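Local coordinates for tetracycline repressor protein class G (Acinetobacter baumannii, PDB 6RX9) that represses the tetracycline resistance gene by binding its operator DNA through an N-terminal helix-turn-helix, and loses affinity for it when tetracycline binds, at residues L4-L16 and L30-H44. Residues are numbered along the deposited sequence; the frame is centred on the assembly and turned at random.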
loop_
_atom_site.group_PDB
_atom_site.type_symbol
_atom_site.label_atom_id
_atom_site.label_comp_id
_atom_site.label_asym_id
_atom_site.label_seq_id
_atom_site.Cartn_x
_atom_site.Cartn_y
_atom_site.Cartn_z
ATOM N N LEU A 4 -29.000 -21.537 3.364
ATOM C CA LEU A 4 -28.105 -20.423 2.948
ATOM C C LEU A 4 -26.701 -20.681 3.506
ATOM O O LEU A 4 -26.561 -20.694 4.743
ATOM C CB LEU A 4 -28.677 -19.104 3.476
ATOM C CG LEU A 4 -27.895 -17.844 3.107
ATOM C CD1 LEU A 4 -28.072 -17.511 1.635
ATOM C CD2 LEU A 4 -28.318 -16.668 3.975
ATOM N N ASP A 5 -25.707 -20.879 2.634
ATOM C CA ASP A 5 -24.305 -21.172 3.043
ATOM C C ASP A 5 -23.403 -19.979 2.696
ATOM O O ASP A 5 -23.807 -19.128 1.873
ATOM C CB ASP A 5 -23.808 -22.501 2.464
ATOM C CG ASP A 5 -23.707 -22.573 0.949
ATOM O OD1 ASP A 5 -23.611 -21.509 0.305
ATOM O OD2 ASP A 5 -23.709 -23.706 0.428
ATOM N N LYS A 6 -22.226 -19.929 3.323
ATOM C CA LYS A 6 -21.266 -18.793 3.247
ATOM C C LYS A 6 -20.887 -18.524 1.784
ATOM O O LYS A 6 -20.771 -17.335 1.412
ATOM C CB LYS A 6 -20.032 -19.103 4.097
ATOM C CG LYS A 6 -19.058 -17.948 4.275
ATOM C CD LYS A 6 -18.025 -18.215 5.344
ATOM C CE LYS A 6 -17.164 -17.011 5.654
ATOM N NZ LYS A 6 -16.215 -17.289 6.759
ATOM N N GLY A 7 -20.694 -19.580 0.989
ATOM C CA GLY A 7 -20.345 -19.477 -0.442
ATOM C C GLY A 7 -21.379 -18.676 -1.217
ATOM O O GLY A 7 -20.982 -17.796 -1.999
ATOM N N THR A 8 -22.666 -18.953 -0.993
ATOM C CA THR A 8 -23.802 -18.270 -1.668
ATOM C C THR A 8 -23.853 -16.803 -1.220
ATOM O O THR A 8 -24.089 -15.936 -2.083
ATOM C CB THR A 8 -25.127 -18.993 -1.394
ATOM O OG1 THR A 8 -24.956 -20.374 -1.715
ATOM C CG2 THR A 8 -26.277 -18.419 -2.191
ATOM N N VAL A 9 -23.619 -16.543 0.070
ATOM C CA VAL A 9 -23.647 -15.180 0.687
ATOM C C VAL A 9 -22.542 -14.316 0.059
ATOM O O VAL A 9 -22.839 -13.179 -0.358
ATOM C CB VAL A 9 -23.501 -15.250 2.220
ATOM C CG1 VAL A 9 -23.347 -13.869 2.842
ATOM C CG2 VAL A 9 -24.666 -15.988 2.867
ATOM N N ILE A 10 -21.310 -14.823 0.004
ATOM C CA ILE A 10 -20.127 -14.022 -0.440
ATOM C C ILE A 10 -20.192 -13.798 -1.955
ATOM O O ILE A 10 -19.758 -12.715 -2.402
ATOM C CB ILE A 10 -18.805 -14.667 0.018
ATOM C CG1 ILE A 10 -18.655 -14.585 1.539
ATOM C CG2 ILE A 10 -17.611 -14.041 -0.697
ATOM C CD1 ILE A 10 -18.546 -13.173 2.079
ATOM N N ALA A 11 -20.707 -14.765 -2.718
ATOM C CA ALA A 11 -20.931 -14.632 -4.178
ATOM C C ALA A 11 -21.790 -13.388 -4.446
ATOM O O ALA A 11 -21.429 -12.599 -5.339
ATOM C CB ALA A 11 -21.568 -15.881 -4.732
ATOM N N ALA A 12 -22.870 -13.211 -3.678
ATOM C CA ALA A 12 -23.800 -12.059 -3.771
ATOM C C ALA A 12 -23.104 -10.774 -3.305
ATOM O O ALA A 12 -23.330 -9.719 -3.933
ATOM C CB ALA A 12 -25.042 -12.336 -2.961
ATOM N N ALA A 13 -22.305 -10.856 -2.236
ATOM C CA ALA A 13 -21.573 -9.716 -1.634
ATOM C C ALA A 13 -20.558 -9.161 -2.642
ATOM O O ALA A 13 -20.391 -7.927 -2.699
ATOM C CB ALA A 13 -20.905 -10.142 -0.350
ATOM N N LEU A 14 -19.908 -10.041 -3.409
ATOM C CA LEU A 14 -18.911 -9.649 -4.442
ATOM C C LEU A 14 -19.605 -8.872 -5.567
ATOM O O LEU A 14 -19.080 -7.809 -5.948
ATOM C CB LEU A 14 -18.199 -10.900 -4.968
ATOM C CG LEU A 14 -17.134 -11.484 -4.040
ATOM C CD1 LEU A 14 -16.705 -12.863 -4.512
ATOM C CD2 LEU A 14 -15.930 -10.561 -3.933
ATOM N N GLU A 15 -20.746 -9.364 -6.066
ATOM C CA GLU A 15 -21.544 -8.684 -7.125
ATOM C C GLU A 15 -21.964 -7.297 -6.626
ATOM O O GLU A 15 -21.833 -6.330 -7.397
ATOM C CB GLU A 15 -22.768 -9.513 -7.521
ATOM C CG GLU A 15 -22.412 -10.779 -8.276
ATOM C CD GLU A 15 -23.570 -11.509 -8.935
ATOM O OE1 GLU A 15 -24.741 -11.149 -8.674
ATOM O OE2 GLU A 15 -23.295 -12.447 -9.709
ATOM N N LEU A 16 -22.431 -7.215 -5.376
ATOM C CA LEU A 16 -22.911 -5.965 -4.729
ATOM C C LEU A 16 -21.738 -4.988 -4.581
ATOM O O LEU A 16 -21.918 -3.801 -4.909
ATOM C CB LEU A 16 -23.529 -6.316 -3.372
ATOM C CG LEU A 16 -24.299 -5.200 -2.668
ATOM C CD1 LEU A 16 -25.286 -4.522 -3.611
ATOM C CD2 LEU A 16 -25.026 -5.746 -1.447
ATOM N N LEU A 30 -27.154 -6.503 1.634
ATOM C CA LEU A 30 -26.768 -7.893 1.271
ATOM C C LEU A 30 -27.964 -8.832 1.485
ATOM O O LEU A 30 -28.292 -9.584 0.550
ATOM C CB LEU A 30 -25.561 -8.319 2.114
ATOM C CG LEU A 30 -25.021 -9.723 1.844
ATOM C CD1 LEU A 30 -24.860 -9.977 0.353
ATOM C CD2 LEU A 30 -23.700 -9.934 2.567
ATOM N N ALA A 31 -28.589 -8.782 2.667
ATOM C CA ALA A 31 -29.758 -9.618 3.037
ATOM C C ALA A 31 -30.868 -9.434 1.996
ATOM O O ALA A 31 -31.438 -10.454 1.552
ATOM C CB ALA A 31 -30.241 -9.268 4.424
ATOM N N GLU A 32 -31.145 -8.179 1.619
ATOM C CA GLU A 32 -32.186 -7.793 0.626
ATOM C C GLU A 32 -31.871 -8.452 -0.724
ATOM O O GLU A 32 -32.792 -9.052 -1.314
ATOM C CB GLU A 32 -32.257 -6.269 0.505
ATOM C CG GLU A 32 -33.331 -5.775 -0.452
ATOM C CD GLU A 32 -33.434 -4.263 -0.583
ATOM O OE1 GLU A 32 -32.423 -3.574 -0.336
ATOM O OE2 GLU A 32 -34.529 -3.775 -0.936
ATOM N N ARG A 33 -30.616 -8.352 -1.176
ATOM C CA ARG A 33 -30.123 -8.915 -2.465
ATOM C C ARG A 33 -30.316 -10.439 -2.470
ATOM O O ARG A 33 -30.726 -10.976 -3.519
ATOM C CB ARG A 33 -28.657 -8.520 -2.679
ATOM C CG ARG A 33 -27.996 -9.136 -3.906
ATOM C CD ARG A 33 -28.740 -8.858 -5.199
ATOM N NE ARG A 33 -28.937 -7.433 -5.436
ATOM C CZ ARG A 33 -28.048 -6.612 -5.992
ATOM N NH1 ARG A 33 -28.350 -5.335 -6.153
ATOM N NH2 ARG A 33 -26.862 -7.057 -6.379
ATOM N N LEU A 34 -30.045 -11.105 -1.342
ATOM C CA LEU A 34 -30.164 -12.582 -1.187
ATOM C C LEU A 34 -31.637 -13.003 -1.080
ATOM O O LEU A 34 -31.906 -14.211 -1.235
ATOM C CB LEU A 34 -29.384 -13.021 0.056
ATOM C CG LEU A 34 -27.863 -13.014 -0.090
ATOM C CD1 LEU A 34 -27.188 -12.979 1.272
ATOM C CD2 LEU A 34 -27.388 -14.216 -0.894
ATOM N N LYS A 35 -32.543 -12.053 -0.814
ATOM C CA LYS A 35 -33.995 -12.293 -0.573
ATOM C C LYS A 35 -34.157 -13.210 0.644
ATOM O O LYS A 35 -35.011 -14.121 0.599
ATOM C CB LYS A 35 -34.670 -12.870 -1.822
ATOM C CG LYS A 35 -34.734 -11.915 -3.003
ATOM C CD LYS A 35 -34.797 -12.604 -4.348
ATOM C CE LYS A 35 -34.407 -11.685 -5.485
ATOM N NZ LYS A 35 -35.454 -10.672 -5.754
ATOM N N VAL A 36 -33.363 -12.967 1.691
ATOM C CA VAL A 36 -33.438 -13.685 2.998
ATOM C C VAL A 36 -33.739 -12.660 4.094
ATOM O O VAL A 36 -33.600 -11.446 3.836
ATOM C CB VAL A 36 -32.151 -14.478 3.301
ATOM C CG1 VAL A 36 -31.878 -15.528 2.234
ATOM C CG2 VAL A 36 -30.940 -13.574 3.488
ATOM N N GLN A 37 -34.150 -13.141 5.267
ATOM C CA GLN A 37 -34.402 -12.295 6.461
ATOM C C GLN A 37 -33.082 -12.107 7.212
ATOM O O GLN A 37 -32.133 -12.881 6.964
ATOM C CB GLN A 37 -35.510 -12.914 7.315
ATOM C CG GLN A 37 -36.869 -12.883 6.629
ATOM C CD GLN A 37 -37.261 -11.491 6.192
ATOM O OE1 GLN A 37 -37.161 -10.526 6.950
ATOM N NE2 GLN A 37 -37.710 -11.370 4.953
ATOM N N GLN A 38 -33.034 -11.100 8.085
ATOM C CA GLN A 38 -31.793 -10.591 8.727
ATOM C C GLN A 38 -31.141 -11.665 9.594
ATOM O O GLN A 38 -29.919 -11.781 9.578
ATOM C CB GLN A 38 -32.098 -9.328 9.530
ATOM C CG GLN A 38 -32.456 -8.139 8.654
ATOM C CD GLN A 38 -33.006 -7.003 9.476
ATOM O OE1 GLN A 38 -34.186 -6.665 9.398
ATOM N NE2 GLN A 38 -32.149 -6.425 10.301
ATOM N N PRO A 39 -31.894 -12.470 10.384
ATOM C CA PRO A 39 -31.280 -13.521 11.197
ATOM C C PRO A 39 -30.465 -14.529 10.371
ATOM O O PRO A 39 -29.408 -14.929 10.822
ATOM C CB PRO A 39 -32.475 -14.219 11.865
ATOM C CG PRO A 39 -33.561 -13.170 11.864
ATOM C CD PRO A 39 -33.354 -12.407 10.573
ATOM N N ALA A 40 -30.973 -14.908 9.195
ATOM C CA ALA A 40 -30.339 -15.885 8.276
ATOM C C ALA A 40 -28.942 -15.386 7.888
ATOM O O ALA A 40 -27.997 -16.190 7.935
ATOM C CB ALA A 40 -31.214 -16.114 7.066
ATOM N N LEU A 41 -28.810 -14.101 7.548
ATOM C CA LEU A 41 -27.504 -13.486 7.182
ATOM C C LEU A 41 -26.670 -13.248 8.446
ATOM O O LEU A 41 -25.446 -13.468 8.387
ATOM C CB LEU A 41 -27.732 -12.179 6.417
ATOM C CG LEU A 41 -26.459 -11.425 6.030
ATOM C CD1 LEU A 41 -25.524 -12.307 5.212
ATOM C CD2 LEU A 41 -26.793 -10.156 5.269
ATOM N N TYR A 42 -27.306 -12.814 9.541
ATOM C CA TYR A 42 -26.643 -12.464 10.826
ATOM C C TYR A 42 -25.832 -13.660 11.347
ATOM O O TYR A 42 -24.784 -13.430 11.982
ATOM C CB TYR A 42 -27.675 -11.998 11.856
ATOM C CG TYR A 42 -27.091 -11.410 13.115
ATOM C CD1 TYR A 42 -26.639 -10.100 13.157
ATOM C CD2 TYR A 42 -27.013 -12.158 14.279
ATOM C CE1 TYR A 42 -26.111 -9.554 14.318
ATOM C CE2 TYR A 42 -26.493 -11.628 15.446
ATOM C CZ TYR A 42 -26.041 -10.321 15.469
ATOM O OH TYR A 42 -25.526 -9.809 16.627
ATOM N N TRP A 43 -26.302 -14.888 11.086
ATOM C CA TRP A 43 -25.626 -16.164 11.453
ATOM C C TRP A 43 -24.227 -16.229 10.826
ATOM O O TRP A 43 -23.302 -16.725 11.503
ATOM C CB TRP A 43 -26.477 -17.369 11.030
ATOM C CG TRP A 43 -25.914 -18.684 11.474
ATOM C CD1 TRP A 43 -26.095 -19.277 12.686
ATOM C CD2 TRP A 43 -25.052 -19.564 10.724
ATOM N NE1 TRP A 43 -25.424 -20.467 12.741
ATOM C CE2 TRP A 43 -24.775 -20.672 11.555
ATOM C CE3 TRP A 43 -24.495 -19.531 9.441
ATOM C CZ2 TRP A 43 -23.966 -21.731 11.142
ATOM C CZ3 TRP A 43 -23.695 -20.579 9.034
ATOM C CH2 TRP A 43 -23.436 -21.664 9.874
ATOM N N HIS A 44 -24.089 -15.767 9.579
ATOM C CA HIS A 44 -22.814 -15.741 8.811
ATOM C C HIS A 44 -21.955 -14.545 9.243
ATOM O O HIS A 44 -20.758 -14.748 9.520
ATOM C CB HIS A 44 -23.092 -15.705 7.301
ATOM C CG HIS A 44 -23.768 -16.924 6.775
ATOM N ND1 HIS A 44 -23.074 -18.078 6.478
ATOM C CD2 HIS A 44 -25.062 -17.170 6.481
ATOM C CE1 HIS A 44 -23.915 -18.989 6.031
ATOM N NE2 HIS A 44 -25.143 -18.457 6.025
#
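With chi1 of His44 at -65°, CG lies opposite its own carbonyl carbon, and the imidazole turns back toward the start of helix 6-20. Leu4 swings CG away from its amide nitrogen (chi1 -179°), which sets CD1 on Leu34 CD2 and CD2 against Val36 and Ala40. His44 NE2 donates to Leu4 O at 2.9 Å; the oxygen sits almost in the ring plane, yet the N-H comes from well above the carbonyl plane and the bond is bent (139°). Val9 CG2 lies over one face of the imidazole, a CH-pi contact 4.0 Å from the ring centroid, while Trp43 CE3 covers the opposite face, so the ring is clamped as well as bonded.

Leu4 CD2 meets Val36 CG2 tip to tip at 4.1 Å. Further along, Val9 CG1 packs against Leu41 CD1 at 3.6 Å, and Ala12 CB against Leu34 CD2, also at 3.6 Å. Leu30 pushes both methyls against Ala13 and also touches Leu51 of helix 48-59. At the far end Leu16 CD1 lies over a face of the Arg33 guanidinium, which salt-bridges Glu19.

Helix 6-20 thus crosses helix 27-34 steeply, while Val9 and Leu4 reach helix 38-42 and His44. In this TetR-family DNA-binding domain the interface is largely apolar and partly buried, pinned at its N-terminal end by one histidine-to-backbone bond.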